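Side-chain contacts in TRNA nucleotidyl transferase-related protein (Thermotoga maritima, PDB 3H38), which adds the CCA end to tRNA from CTP and ATP as a class II CCA-adding enzyme, this chain being the nucleotidyltransferase-containing C-terminal part of a longer protein: residues T168-F171 and T176-L179; R24-F29 and L65-Y70. All coordinates share one frame; numbering follows the deposited sequence.

Overall arrangement
Both contacts are buried and lie in the N-terminal half of this chain: contact 1 forms part of the nucleotide site, and contact 2 lies in the head domain, near its magnesium ligands. Contact 1 joins helix 170-173 to the start of helix 177-187 and contains Arg177, a CTP- and ATP-binding residue whose side chain lies about 4 Å from those of Asp130 and Asp174. Contact 2 pairs helices 17-32 and 64-72 over the sheet of the head domain; the side chain of Leu26 is about 9 Å from those of the magnesium ligands Asp57 and Asp99. The two contacts do not touch: their centres are 34 Å apart and their nearest atoms about 23 Å. No nucleotide or magnesium is bound to this chain.

Contact 1: residues T168-F171 and T176-L179; sequences TLSF and TRIL
In the nucleotide-binding site, Arg177 is held at the edge of its guanidinium by Ser170, at the start of helix 170-173. The NH1 atom of Arg177 donates to OG of Ser170 over 3.1 Å, bent to 143° at the hydrogen and with the hydroxyl 26° out of the guanidinium plane. The same NH1 reaches O of Ser170 at 3.3 Å, a weak bond. Two oxygens of one residue thus share a single nitrogen. Serine suits this place because its OG, anti to the backbone N (chi1 179°), lies beside the arginine chain, near both CD and NH1. Asp130 and Tyr108 also touch Arg177.

Nearer the backbone of Arg177, Phe171 supplies the apolar part. Its CE1 meets O of Arg177 at the ring edge, 3.5 Å away, while CD1 touches CB of Arg177 at 4.0 Å and packs on CG1 of Ile178 at 3.6 Å. A large apolar ring suits this place, since it also touches Leu199, Leu200 and Ala203 of helix 194-205. Asp174 and Arg177 both bind CTP and ATP; they belong to the (E/D)DxxR signature of class II CCA-adding enzymes, the pair that, as in other members, probably reads the base of the incoming nucleotide.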
# COMPACT_ATOMS: atom_id res chain seq x y z
N THR A 168 26.71 4.06 5.52
CA THR A 168 26.57 3.13 6.66
C THR A 168 25.45 3.37 7.69
O THR A 168 25.06 2.45 8.38
CB THR A 168 27.90 2.98 7.43
OG1 THR A 168 28.83 2.32 6.58
CG2 THR A 168 27.73 2.12 8.68
N LEU A 169 24.95 4.59 7.80
CA LEU A 169 23.98 4.91 8.83
C LEU A 169 22.61 5.01 8.19
O LEU A 169 21.66 5.56 8.77
CB LEU A 169 24.34 6.25 9.49
CG LEU A 169 25.25 6.16 10.71
CD1 LEU A 169 25.98 4.82 10.81
CD2 LEU A 169 26.24 7.32 10.73
N SER A 170 22.49 4.48 6.98
CA SER A 170 21.26 4.71 6.23
C SER A 170 20.01 4.12 6.91
O SER A 170 18.94 4.74 6.92
CB SER A 170 21.37 4.24 4.79
OG SER A 170 20.14 4.47 4.14
N PHE A 171 20.15 2.94 7.50
CA PHE A 171 19.00 2.33 8.16
C PHE A 171 18.71 2.96 9.50
O PHE A 171 17.55 3.11 9.87
CB PHE A 171 19.17 0.83 8.29
CG PHE A 171 19.12 0.11 6.97
CD1 PHE A 171 17.98 0.20 6.18
CD2 PHE A 171 20.22 -0.61 6.51
CE1 PHE A 171 17.91 -0.41 4.94
CE2 PHE A 171 20.16 -1.25 5.26
CZ PHE A 171 19.00 -1.15 4.48
N THR A 176 12.80 3.30 8.12
CA THR A 176 11.70 3.15 7.18
C THR A 176 12.22 2.48 5.89
O THR A 176 11.49 1.77 5.20
CB THR A 176 11.03 4.53 6.98
OG1 THR A 176 9.69 4.49 7.47
CG2 THR A 176 11.10 5.02 5.56
N ARG A 177 13.51 2.64 5.64
CA ARG A 177 14.18 2.08 4.48
C ARG A 177 14.35 0.58 4.60
O ARG A 177 14.72 -0.10 3.62
CB ARG A 177 15.56 2.73 4.31
CG ARG A 177 15.53 4.12 3.69
CD ARG A 177 16.82 4.92 4.03
NE ARG A 177 16.59 6.34 3.81
CZ ARG A 177 17.42 7.33 4.12
NH1 ARG A 177 18.60 7.09 4.69
NH2 ARG A 177 17.05 8.57 3.85
N ILE A 178 14.10 0.06 5.79
CA ILE A 178 14.16 -1.38 5.98
C ILE A 178 13.03 -2.01 5.16
O ILE A 178 13.25 -2.97 4.45
CB ILE A 178 14.08 -1.76 7.46
CG1 ILE A 178 15.41 -1.44 8.16
CG2 ILE A 178 13.70 -3.26 7.62
CD1 ILE A 178 15.32 -1.45 9.68
N LEU A 179 11.83 -1.41 5.23
CA LEU A 179 10.65 -1.90 4.52
C LEU A 179 10.75 -1.53 3.04
O LEU A 179 10.43 -2.35 2.17
CB LEU A 179 9.36 -1.36 5.16
CG LEU A 179 9.08 -1.83 6.62
CD1 LEU A 179 7.96 -1.07 7.31
CD2 LEU A 179 8.72 -3.31 6.64

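Contact 2: residues R24-F29 and L65-Y70; sequences RLLGKF and LEFAEY
Phe29, Phe67 and Tyr70 bury most of the surface where helix 17-32 meets helix 64-72. Phe29 and Tyr70 form an offset edge-to-face pair: the tyrosine turns its edge to the face of Phe29, with ring centroids 5.5 Å apart and planes at 89°. The same tyrosine edge also takes the CB of Phe29, which lies 3.7 Å from CD2 of Tyr70. Tyrosine suits this partly exposed place because its ring can pack while its hydroxyl, OH, hydrogen-bonds to Glu32 further along the first helix. Phe74 adds another ring to the cluster, touching both Phe29 and Tyr70.

Phe67, one turn earlier, reaches deeper. It swings its CG away from the backbone N (chi1 -175°), which carries the ring toward the other helix and brings CZ 3.5 Å from O of Leu26, at the ring edge. Its CE2 packs on CD2 of Leu26 at 4.0 Å, and CE1 lies equally far from CB of Phe29. A purely apolar ring fits here, since Val60 and Ile100 of the sheet also touch it. Cut back to an alanine, Phe67 would probably leave a gap between the two helices and the sheet, with Leu26 and CB of Phe29 losing their shared neighbour.

The axes of segments 24-29 and 65-70 approach to 10.9 Å, their N-to-C directions at 122°. Leu26 rests on Ile56 and Ile58, as Phe67 does on Val60 and Ile100; both helices thus pack on the central sheet, the layered helix-on-sheet build of the nucleotidyltransferase head domain.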
# COMPACT_ATOMS: atom_id res chain seq x y z
N ARG A 24 13.73 20.16 -22.10
CA ARG A 24 14.61 21.15 -22.74
C ARG A 24 14.28 22.58 -22.31
O ARG A 24 15.15 23.31 -21.81
CB ARG A 24 14.60 20.98 -24.26
CG ARG A 24 15.35 19.73 -24.74
CD ARG A 24 15.51 19.65 -26.28
NE ARG A 24 16.62 18.77 -26.65
CZ ARG A 24 16.46 17.57 -27.20
NH1 ARG A 24 15.23 17.15 -27.49
NH2 ARG A 24 17.52 16.80 -27.50
N LEU A 25 13.03 22.96 -22.41
CA LEU A 25 12.60 24.26 -21.98
C LEU A 25 12.97 24.55 -20.58
O LEU A 25 13.41 25.60 -20.29
CB LEU A 25 11.11 24.35 -22.04
CG LEU A 25 10.48 24.59 -23.37
CD1 LEU A 25 9.34 25.53 -23.13
CD2 LEU A 25 11.50 25.19 -24.26
N LEU A 26 12.75 23.59 -19.70
CA LEU A 26 13.05 23.74 -18.29
C LEU A 26 14.54 24.00 -18.11
O LEU A 26 14.94 24.86 -17.30
CB LEU A 26 12.59 22.52 -17.49
CG LEU A 26 11.08 22.28 -17.41
CD1 LEU A 26 10.76 20.89 -16.89
CD2 LEU A 26 10.39 23.32 -16.55
N GLY A 27 15.36 23.26 -18.86
CA GLY A 27 16.80 23.44 -18.80
C GLY A 27 17.11 24.87 -19.16
O GLY A 27 17.85 25.57 -18.45
N LYS A 28 16.51 25.30 -20.25
CA LYS A 28 16.67 26.63 -20.78
C LYS A 28 16.26 27.71 -19.81
O LYS A 28 16.99 28.66 -19.67
CB LYS A 28 15.92 26.77 -22.09
CG LYS A 28 16.71 27.35 -23.23
CD LYS A 28 16.85 28.85 -23.15
CE LYS A 28 18.32 29.29 -23.28
NZ LYS A 28 18.55 30.76 -23.42
N PHE A 29 15.13 27.55 -19.12
CA PHE A 29 14.74 28.46 -18.04
C PHE A 29 15.79 28.47 -16.95
O PHE A 29 16.03 29.50 -16.32
CB PHE A 29 13.41 28.08 -17.39
CG PHE A 29 12.25 28.05 -18.34
CD1 PHE A 29 11.10 27.35 -18.02
CD2 PHE A 29 12.32 28.70 -19.57
CE1 PHE A 29 10.03 27.32 -18.90
CE2 PHE A 29 11.25 28.67 -20.45
CZ PHE A 29 10.11 27.97 -20.11
N LEU A 65 10.56 28.43 -6.00
CA LEU A 65 9.52 29.39 -6.38
C LEU A 65 9.92 30.35 -7.48
O LEU A 65 9.20 30.48 -8.43
CB LEU A 65 9.00 30.16 -5.19
CG LEU A 65 8.35 29.34 -4.09
CD1 LEU A 65 6.99 29.87 -3.86
CD2 LEU A 65 8.30 27.90 -4.43
N GLU A 66 11.05 31.01 -7.35
CA GLU A 66 11.53 31.80 -8.44
C GLU A 66 11.35 31.07 -9.73
O GLU A 66 10.90 31.62 -10.69
CB GLU A 66 13.01 32.02 -8.35
CG GLU A 66 13.49 32.89 -7.29
CD GLU A 66 14.85 33.38 -7.58
OE1 GLU A 66 15.71 33.33 -6.70
OE2 GLU A 66 15.06 33.82 -8.71
N PHE A 67 11.80 29.83 -9.76
CA PHE A 67 11.86 29.03 -10.98
C PHE A 67 10.46 28.68 -11.46
O PHE A 67 10.13 28.84 -12.62
CB PHE A 67 12.67 27.75 -10.73
CG PHE A 67 12.88 26.95 -11.95
CD1 PHE A 67 14.02 27.12 -12.71
CD2 PHE A 67 11.93 26.03 -12.37
CE1 PHE A 67 14.22 26.38 -13.87
CE2 PHE A 67 12.12 25.27 -13.54
CZ PHE A 67 13.27 25.45 -14.28
N ALA A 68 9.63 28.16 -10.55
CA ALA A 68 8.26 27.86 -10.91
C ALA A 68 7.56 29.10 -11.47
O ALA A 68 6.88 29.03 -12.48
CB ALA A 68 7.51 27.29 -9.71
N GLU A 69 7.74 30.24 -10.82
CA GLU A 69 7.15 31.48 -11.28
C GLU A 69 7.61 31.83 -12.68
O GLU A 69 6.82 32.16 -13.54
CB GLU A 69 7.51 32.60 -10.31
CG GLU A 69 6.50 32.82 -9.19
CD GLU A 69 7.11 33.42 -7.94
OE1 GLU A 69 8.32 33.67 -7.90
OE2 GLU A 69 6.37 33.66 -6.97
N TYR A 70 8.90 31.77 -12.89
CA TYR A 70 9.50 32.03 -14.19
C TYR A 70 8.98 31.07 -15.24
O TYR A 70 8.58 31.49 -16.33
CB TYR A 70 11.02 31.88 -14.11
CG TYR A 70 11.70 32.29 -15.37
CD1 TYR A 70 11.74 33.62 -15.75
CD2 TYR A 70 12.29 31.35 -16.20
CE1 TYR A 70 12.36 34.01 -16.92
CE2 TYR A 70 12.92 31.73 -17.38
CZ TYR A 70 12.95 33.06 -17.73
OH TYR A 70 13.56 33.45 -18.90